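Local coordinates for protein aminotransferase AspB (Helicobacter pylori 26695, PDB 3EZS) that probably binds pyridoxal 5'-phosphate and transfers amino groups, as expected of a class I and II aminotransferase, at residues L176-K181 with A211-N217; S197-E201 with R286-A290. One frame throughout, in Å; residues are numbered along the deposited sequence.

Overall arrangement
Contacts 1 and 2 interleave along the chain: helix 173-186, the loop after strand 189-193, helix 208-214, then helix 280-299. They share no helix or strand, their centres are 25 Å apart, and their nearest atoms stay about 9 Å from each other. Contact 1 lies farther out, about 21 Å from the centre of the chain to its own centre, against about 14 Å for contact 2. Both are partly buried, but contact 1 has exposed residues at its margin and contact 2 has none among those that touch. Contact 1 joins two helices through aliphatic groups; contact 2 fastens a loop to a helix with an arginine, two carbonyls and an aromatic face.

Contact 1: residues L176-K181 with A211-N217; sequences LISWVK and ACMLAGN
Val-180 spreads both methyls over Cys-212, Ala-215 and Asn-217. With CG1 anti to the backbone N (chi1 166°), Val-180 CG1 meets Ala-215 CB at 4.0 Å and also Asn-217 ND2, while Val-180 CG2 rests 3.9 Å from Cys-212 SG. One turn earlier the helices come nearest: the CA atoms of Ile-177 and Ala-211 are 4.8 Å apart, an approach in which the small Ala-211 methyl sits directly against the neighbouring helix, its CB 3.5 Å from Leu-176 CB and 3.6 Å from Ile-177 N. Ile-177 divides its branches, CD1 reaching Leu-214 CB at 4.0 Å and CG2 touching Ala-215 CB. At the margin Lys-181 bends at its last torsion (chi4 -65°) and brings NZ to 4.0 Å from Ala-215 O, too long for a bond. Asn-217, whose ND2 donates to Lys-221 O, also touches Leu-184 farther along helix 173-186. Leu-208 extends the apolar surface by touching Leu-176 and Val-180. Since the side-chain contacts are mainly carbon to carbon, with one carbon to sulfur, and none of the polar atoms that come near makes a hydrogen bond across, the two helices are held by shape and by exclusion of water, without polar direction.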
ATOM      1  N   LEU A 176     -11.114   3.362 -29.181  1.00 41.31           N
ATOM      2  CA  LEU A 176     -10.739   4.162 -28.004  1.00 40.84           C
ATOM      3  C   LEU A 176     -11.182   5.612 -28.169  1.00 39.39           C
ATOM      4  O   LEU A 176     -11.599   6.248 -27.206  1.00 40.60           O
ATOM      5  CB  LEU A 176      -9.226   4.077 -27.723  1.00 40.75           C
ATOM      6  CG  LEU A 176      -8.623   2.701 -27.309  1.00 41.71           C
ATOM      7  CD1 LEU A 176      -7.107   2.715 -27.353  1.00 39.91           C
ATOM      8  CD2 LEU A 176      -9.086   2.247 -25.944  1.00 38.77           C
ATOM      9  N   ILE A 177     -11.101   6.122 -29.390  1.00 39.30           N
ATOM     10  CA  ILE A 177     -11.520   7.506 -29.701  1.00 39.64           C
ATOM     11  C   ILE A 177     -13.006   7.698 -29.400  1.00 40.96           C
ATOM     12  O   ILE A 177     -13.389   8.703 -28.788  1.00 40.79           O
ATOM     13  CB  ILE A 177     -11.186   7.892 -31.162  1.00 37.13           C
ATOM     14  CG1 ILE A 177      -9.674   8.114 -31.307  1.00 39.60           C
ATOM     15  CG2 ILE A 177     -11.918   9.181 -31.574  1.00 38.61           C
ATOM     16  CD1 ILE A 177      -9.168   8.195 -32.803  1.00 36.96           C
ATOM     17  N   SER A 178     -13.827   6.715 -29.794  1.00 42.11           N
ATOM     18  CA  SER A 178     -15.269   6.749 -29.515  1.00 42.73           C
ATOM     19  C   SER A 178     -15.544   6.826 -28.024  1.00 40.82           C
ATOM     20  O   SER A 178     -16.399   7.594 -27.596  1.00 41.14           O
ATOM     21  CB  SER A 178     -15.980   5.524 -30.080  1.00 42.46           C
ATOM     22  OG  SER A 178     -15.900   5.496 -31.490  1.00 49.52           O
ATOM     23  N   TRP A 179     -14.814   6.035 -27.245  1.00 41.19           N
ATOM     24  CA  TRP A 179     -14.969   6.048 -25.792  1.00 39.82           C
ATOM     25  C   TRP A 179     -14.576   7.394 -25.204  1.00 39.74           C
ATOM     26  O   TRP A 179     -15.263   7.891 -24.324  1.00 40.50           O
ATOM     27  CB  TRP A 179     -14.165   4.944 -25.122  1.00 40.55           C
ATOM     28  CG  TRP A 179     -14.838   3.613 -25.094  1.00 39.97           C
ATOM     29  CD1 TRP A 179     -14.521   2.522 -25.838  1.00 37.97           C
ATOM     30  CD2 TRP A 179     -15.954   3.230 -24.271  1.00 36.04           C
ATOM     31  NE1 TRP A 179     -15.356   1.488 -25.534  1.00 39.91           N
ATOM     32  CE2 TRP A 179     -16.244   1.887 -24.568  1.00 40.46           C
ATOM     33  CE3 TRP A 179     -16.711   3.883 -23.293  1.00 36.49           C
ATOM     34  CZ2 TRP A 179     -17.276   1.178 -23.934  1.00 35.59           C
ATOM     35  CZ3 TRP A 179     -17.748   3.178 -22.665  1.00 38.00           C
ATOM     36  CH2 TRP A 179     -18.015   1.842 -22.993  1.00 38.37           C
ATOM     37  N   VAL A 180     -13.490   7.988 -25.686  1.00 38.90           N
ATOM     38  CA  VAL A 180     -13.072   9.290 -25.180  1.00 39.43           C
ATOM     39  C   VAL A 180     -14.183  10.316 -25.425  1.00 39.15           C
ATOM     40  O   VAL A 180     -14.553  11.073 -24.525  1.00 38.46           O
ATOM     41  CB  VAL A 180     -11.725   9.751 -25.806  1.00 38.71           C
ATOM     42  CG1 VAL A 180     -11.468  11.241 -25.542  1.00 42.22           C
ATOM     43  CG2 VAL A 180     -10.576   8.891 -25.290  1.00 41.41           C
ATOM     44  N   LYS A 181     -14.726  10.323 -26.637  1.00 39.82           N
ATOM     45  CA  LYS A 181     -15.813  11.243 -26.980  1.00 41.04           C
ATOM     46  C   LYS A 181     -17.068  11.030 -26.119  1.00 39.74           C
ATOM     47  O   LYS A 181     -17.738  11.995 -25.736  1.00 38.17           O
ATOM     48  CB  LYS A 181     -16.144  11.139 -28.468  1.00 41.55           C
ATOM     49  CG  LYS A 181     -15.021  11.674 -29.376  1.00 45.54           C
ATOM     50  CD  LYS A 181     -15.370  11.567 -30.854  1.00 46.28           C
ATOM     51  CE  LYS A 181     -14.257  12.102 -31.759  1.00 52.30           C
ATOM     52  NZ  LYS A 181     -14.042  13.567 -31.593  1.00 65.64           N
ATOM     53  N   ALA A 211      -5.564   8.049 -28.159  1.00 40.64           N
ATOM     54  CA  ALA A 211      -6.899   8.369 -28.653  1.00 41.31           C
ATOM     55  C   ALA A 211      -7.256   9.801 -28.262  1.00 40.64           C
ATOM     56  O   ALA A 211      -7.886  10.541 -29.021  1.00 40.74           O
ATOM     57  CB  ALA A 211      -7.931   7.357 -28.085  1.00 40.12           C
ATOM     58  N   CYS A 212      -6.841  10.176 -27.059  1.00 40.02           N
ATOM     59  CA  CYS A 212      -7.059  11.504 -26.543  1.00 39.39           C
ATOM     60  C   CYS A 212      -6.433  12.565 -27.429  1.00 40.08           C
ATOM     61  O   CYS A 212      -7.060  13.581 -27.710  1.00 40.58           O
ATOM     62  CB  CYS A 212      -6.517  11.618 -25.113  1.00 37.88           C
ATOM     63  SG  CYS A 212      -7.590  10.907 -23.837  1.00 41.31           S
HETATM   64  N   MSE A 213      -5.195  12.327 -27.850  1.00 42.08           N
HETATM   65  CA  MSE A 213      -4.475  13.250 -28.714  1.00 42.66           C
HETATM   66  C   MSE A 213      -5.224  13.440 -30.038  1.00 43.31           C
HETATM   67  O   MSE A 213      -5.307  14.557 -30.548  1.00 44.24           O
HETATM   68  CB  MSE A 213      -3.071  12.739 -29.024  1.00 40.77           C
HETATM   69  CG  MSE A 213      -2.165  12.506 -27.834  1.00 43.96           C
HETATM   70 SE   MSE A 213      -1.858  14.035 -26.723  0.75 37.09          SE
HETATM   71  CE  MSE A 213      -0.960  15.186 -28.018  1.00 40.32           C
ATOM     72  N   LEU A 214      -5.774  12.351 -30.572  1.00 43.19           N
ATOM     73  CA  LEU A 214      -6.496  12.379 -31.852  1.00 45.20           C
ATOM     74  C   LEU A 214      -7.969  12.772 -31.754  1.00 45.18           C
ATOM     75  O   LEU A 214      -8.607  12.960 -32.785  1.00 48.26           O
ATOM     76  CB  LEU A 214      -6.403  11.009 -32.551  1.00 46.09           C
ATOM     77  CG  LEU A 214      -5.012  10.591 -33.031  1.00 49.71           C
ATOM     78  CD1 LEU A 214      -5.004   9.125 -33.375  1.00 45.57           C
ATOM     79  CD2 LEU A 214      -4.559  11.449 -34.222  1.00 43.17           C
ATOM     80  N   ALA A 215      -8.508  12.883 -30.540  1.00 44.17           N
ATOM     81  CA  ALA A 215      -9.912  13.255 -30.331  1.00 42.95           C
ATOM     82  C   ALA A 215     -10.042  14.678 -29.819  1.00 44.70           C
ATOM     83  O   ALA A 215     -11.099  15.033 -29.301  1.00 48.19           O
ATOM     84  CB  ALA A 215     -10.569  12.300 -29.333  1.00 42.85           C
ATOM     85  N   GLY A 216      -8.986  15.487 -29.949  1.00 43.07           N
ATOM     86  CA  GLY A 216      -8.993  16.864 -29.451  1.00 42.42           C
ATOM     87  C   GLY A 216      -8.992  17.000 -27.923  1.00 43.50           C
ATOM     88  O   GLY A 216      -9.484  17.994 -27.389  1.00 43.42           O
ATOM     89  N   ASN A 217      -8.421  16.018 -27.226  1.00 42.14           N
ATOM     90  CA  ASN A 217      -8.402  15.993 -25.764  1.00 42.00           C
ATOM     91  C   ASN A 217      -6.975  15.784 -25.244  1.00 42.19           C
ATOM     92  O   ASN A 217      -6.688  14.892 -24.444  1.00 42.71           O
ATOM     93  CB  ASN A 217      -9.349  14.893 -25.251  1.00 41.16           C
ATOM     94  CG  ASN A 217      -9.482  14.899 -23.753  1.00 42.52           C
ATOM     95  OD1 ASN A 217      -9.449  15.955 -23.118  1.00 40.82           O
ATOM     96  ND2 ASN A 217      -9.628  13.715 -23.170  1.00 40.15           N
TER

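Contact 2: residues S197-E201 with R286-A290; sequences SEIYE and RNIYA
Arg-286 supplies the polar part of the interface, giving NH1 to two successive carbonyls of the loop. The bond to Tyr-200 O is short and fairly straight, 2.7 Å from Arg-286 NH1 with an N-H...O angle of 161°; the acceptor lies in the guanidinium plane, whereas the donor is tilted out of the carbonyl plane. A second bond, weak and bent, joins Arg-286 NH1 to Glu-201 O at 3.2 Å. Arg-286 NH2 forms a salt bridge with Glu-283, one turn earlier on the same helix, and the guanidinium is thus held by both loop and helix.

The aromatic part uses the same arginine. Its CD stands 3.5 Å from the Tyr-200 ring centroid, only 13° off the normal, a CH-pi contact over the middle of one face. A bend at chi3 then lays the guanidinium nearly parallel to the ring, the planes 16° apart, but displaced towards its CE1 edge, with Arg-286 NE 3.9 Å from Tyr-200 CE1.

The apolar part is Ile-199, which crosses Tyr-289 obliquely, its CD1 3.9 Å from Tyr-289 CD2; the Tyr-289 ring also meets Phe-310. Separately, the stem of Glu-201 makes a van der Waals approach to Ala-290: Glu-201 CG passes 3.6 Å from Ala-290 O, and Ala-290 CB lies 3.8 Å from Glu-201 CA. The extended Glu-201 chain carries its carboxylate on to salt bridges with Lys-294 and Arg-297, farther along the same helix.

Backbone bonds of Ile-199 to Ser-309 and Glu-201 to Pro-307 tie the loop to the segment before strand 311-315. The loop leaves strand 189-193 of the seven-stranded mixed sheet, the hallmark of the large domain in fold-type I PLP-dependent aminotransferases, and here meets the long helix 280-299 that leads towards the three-stranded antiparallel sheet.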
ATOM      1  N   SER A 197      -0.069  -3.824 -22.153  1.00 41.29           N
ATOM      2  CA  SER A 197       0.319  -3.068 -23.339  1.00 42.58           C
ATOM      3  C   SER A 197       1.694  -3.445 -23.899  1.00 41.73           C
ATOM      4  O   SER A 197       1.977  -3.149 -25.046  1.00 41.59           O
ATOM      5  CB  SER A 197       0.201  -1.560 -23.074  1.00 43.36           C
ATOM      6  OG  SER A 197       1.008  -1.186 -21.976  1.00 49.26           O
ATOM      7  N   GLU A 198       2.533  -4.111 -23.104  1.00 40.90           N
ATOM      8  CA  GLU A 198       3.845  -4.550 -23.565  1.00 42.15           C
ATOM      9  C   GLU A 198       3.880  -6.039 -23.900  1.00 42.09           C
ATOM     10  O   GLU A 198       4.941  -6.568 -24.226  1.00 41.80           O
ATOM     11  CB  GLU A 198       4.911  -4.231 -22.505  1.00 43.97           C
ATOM     12  CG  GLU A 198       5.277  -2.759 -22.383  1.00 44.84           C
ATOM     13  CD  GLU A 198       6.251  -2.333 -23.460  1.00 52.81           C
ATOM     14  OE1 GLU A 198       5.843  -2.269 -24.631  1.00 51.70           O
ATOM     15  OE2 GLU A 198       7.437  -2.081 -23.137  1.00 51.97           O
ATOM     16  N   ILE A 199       2.727  -6.708 -23.813  1.00 41.78           N
ATOM     17  CA  ILE A 199       2.612  -8.126 -24.106  1.00 40.35           C
ATOM     18  C   ILE A 199       1.838  -8.192 -25.404  1.00 41.68           C
ATOM     19  O   ILE A 199       0.626  -8.101 -25.415  1.00 43.45           O
ATOM     20  CB  ILE A 199       1.888  -8.917 -22.966  1.00 39.97           C
ATOM     21  CG1 ILE A 199       2.471  -8.566 -21.582  1.00 43.10           C
ATOM     22  CG2 ILE A 199       1.958 -10.431 -23.228  1.00 37.13           C
ATOM     23  CD1 ILE A 199       4.014  -8.672 -21.510  1.00 45.12           C
ATOM     24  N   TYR A 200       2.551  -8.305 -26.513  1.00 42.28           N
ATOM     25  CA  TYR A 200       1.924  -8.325 -27.817  1.00 41.61           C
ATOM     26  C   TYR A 200       2.832  -9.057 -28.799  1.00 43.93           C
ATOM     27  O   TYR A 200       4.043  -9.171 -28.593  1.00 42.49           O
ATOM     28  CB  TYR A 200       1.585  -6.905 -28.295  1.00 40.65           C
ATOM     29  CG  TYR A 200       2.781  -6.003 -28.472  1.00 38.78           C
ATOM     30  CD1 TYR A 200       3.455  -5.929 -29.681  1.00 40.09           C
ATOM     31  CD2 TYR A 200       3.239  -5.225 -27.422  1.00 38.24           C
ATOM     32  CE1 TYR A 200       4.565  -5.086 -29.833  1.00 43.67           C
ATOM     33  CE2 TYR A 200       4.340  -4.391 -27.558  1.00 39.33           C
ATOM     34  CZ  TYR A 200       4.991  -4.325 -28.754  1.00 40.99           C
ATOM     35  OH  TYR A 200       6.071  -3.500 -28.856  1.00 41.16           O
ATOM     36  N   GLU A 201       2.229  -9.527 -29.881  1.00 44.69           N
ATOM     37  CA  GLU A 201       2.899 -10.398 -30.829  1.00 45.17           C
ATOM     38  C   GLU A 201       3.478  -9.698 -32.038  1.00 46.97           C
ATOM     39  O   GLU A 201       4.600  -9.983 -32.430  1.00 46.26           O
ATOM     40  CB  GLU A 201       1.882 -11.450 -31.287  1.00 44.78           C
ATOM     41  CG  GLU A 201       2.402 -12.508 -32.226  1.00 43.37           C
ATOM     42  CD  GLU A 201       1.282 -13.336 -32.808  1.00 45.46           C
ATOM     43  OE1 GLU A 201       0.236 -13.487 -32.146  1.00 46.15           O
ATOM     44  OE2 GLU A 201       1.455 -13.839 -33.929  1.00 44.38           O
ATOM     45  N   ARG A 286       8.903 -10.234 -24.352  1.00 42.09           N
ATOM     46  CA  ARG A 286       7.793 -10.083 -25.305  1.00 41.88           C
ATOM     47  C   ARG A 286       7.910 -11.097 -26.433  1.00 41.01           C
ATOM     48  O   ARG A 286       6.920 -11.661 -26.877  1.00 40.18           O
ATOM     49  CB  ARG A 286       7.765  -8.688 -25.921  1.00 41.74           C
ATOM     50  CG  ARG A 286       6.477  -8.427 -26.732  1.00 42.63           C
ATOM     51  CD  ARG A 286       6.544  -7.187 -27.610  1.00 45.39           C
ATOM     52  NE  ARG A 286       7.552  -7.311 -28.676  1.00 49.92           N
ATOM     53  CZ  ARG A 286       7.429  -8.065 -29.780  1.00 54.19           C
ATOM     54  NH1 ARG A 286       6.354  -8.806 -30.006  1.00 52.49           N
ATOM     55  NH2 ARG A 286       8.414  -8.106 -30.673  1.00 51.32           N
ATOM     56  N   ASN A 287       9.126 -11.301 -26.910  1.00 40.42           N
ATOM     57  CA  ASN A 287       9.336 -12.246 -27.973  0.50 41.00           C
ATOM     58  C   ASN A 287       8.903 -13.665 -27.593  1.00 40.15           C
ATOM     59  O   ASN A 287       8.378 -14.370 -28.423  1.00 39.99           O
ATOM     60  CB  ASN A 287      10.787 -12.260 -28.404  0.50 40.96           C
ATOM     61  CG  ASN A 287      10.979 -13.066 -29.634  0.50 42.28           C
ATOM     62  OD1 ASN A 287      11.563 -14.143 -29.584  0.50 42.46           O
ATOM     63  ND2 ASN A 287      10.396 -12.605 -30.743  0.50 34.49           N
ATOM     64  N   ILE A 288       9.111 -14.052 -26.337  1.00 40.12           N
ATOM     65  CA  ILE A 288       8.694 -15.369 -25.863  1.00 40.23           C
ATOM     66  C   ILE A 288       7.168 -15.444 -25.875  1.00 39.35           C
ATOM     67  O   ILE A 288       6.598 -16.408 -26.372  1.00 36.34           O
ATOM     68  CB  ILE A 288       9.206 -15.689 -24.439  1.00 40.35           C
ATOM     69  CG1 ILE A 288      10.732 -15.794 -24.399  1.00 42.21           C
ATOM     70  CG2 ILE A 288       8.643 -17.024 -23.940  1.00 40.26           C
ATOM     71  CD1 ILE A 288      11.266 -15.882 -22.953  1.00 41.88           C
ATOM     72  N   TYR A 289       6.510 -14.419 -25.349  1.00 39.77           N
ATOM     73  CA  TYR A 289       5.050 -14.399 -25.361  1.00 41.51           C
ATOM     74  C   TYR A 289       4.502 -14.299 -26.789  1.00 41.36           C
ATOM     75  O   TYR A 289       3.444 -14.844 -27.070  1.00 41.28           O
ATOM     76  CB  TYR A 289       4.483 -13.269 -24.507  1.00 42.51           C
ATOM     77  CG  TYR A 289       4.886 -13.312 -23.044  1.00 43.17           C
ATOM     78  CD1 TYR A 289       4.660 -14.439 -22.272  1.00 44.28           C
ATOM     79  CD2 TYR A 289       5.464 -12.203 -22.433  1.00 49.08           C
ATOM     80  CE1 TYR A 289       5.028 -14.478 -20.920  1.00 47.96           C
ATOM     81  CE2 TYR A 289       5.832 -12.224 -21.094  1.00 50.25           C
ATOM     82  CZ  TYR A 289       5.612 -13.360 -20.345  1.00 45.40           C
ATOM     83  OH  TYR A 289       5.970 -13.362 -19.029  1.00 43.88           O
ATOM     84  N   ALA A 290       5.227 -13.609 -27.676  1.00 40.69           N
ATOM     85  CA  ALA A 290       4.850 -13.498 -29.085  1.00 40.01           C
ATOM     86  C   ALA A 290       4.825 -14.877 -29.698  1.00 40.19           C
ATOM     87  O   ALA A 290       3.842 -15.246 -30.342  1.00 41.05           O
ATOM     88  CB  ALA A 290       5.834 -12.620 -29.846  1.00 38.10           C
TER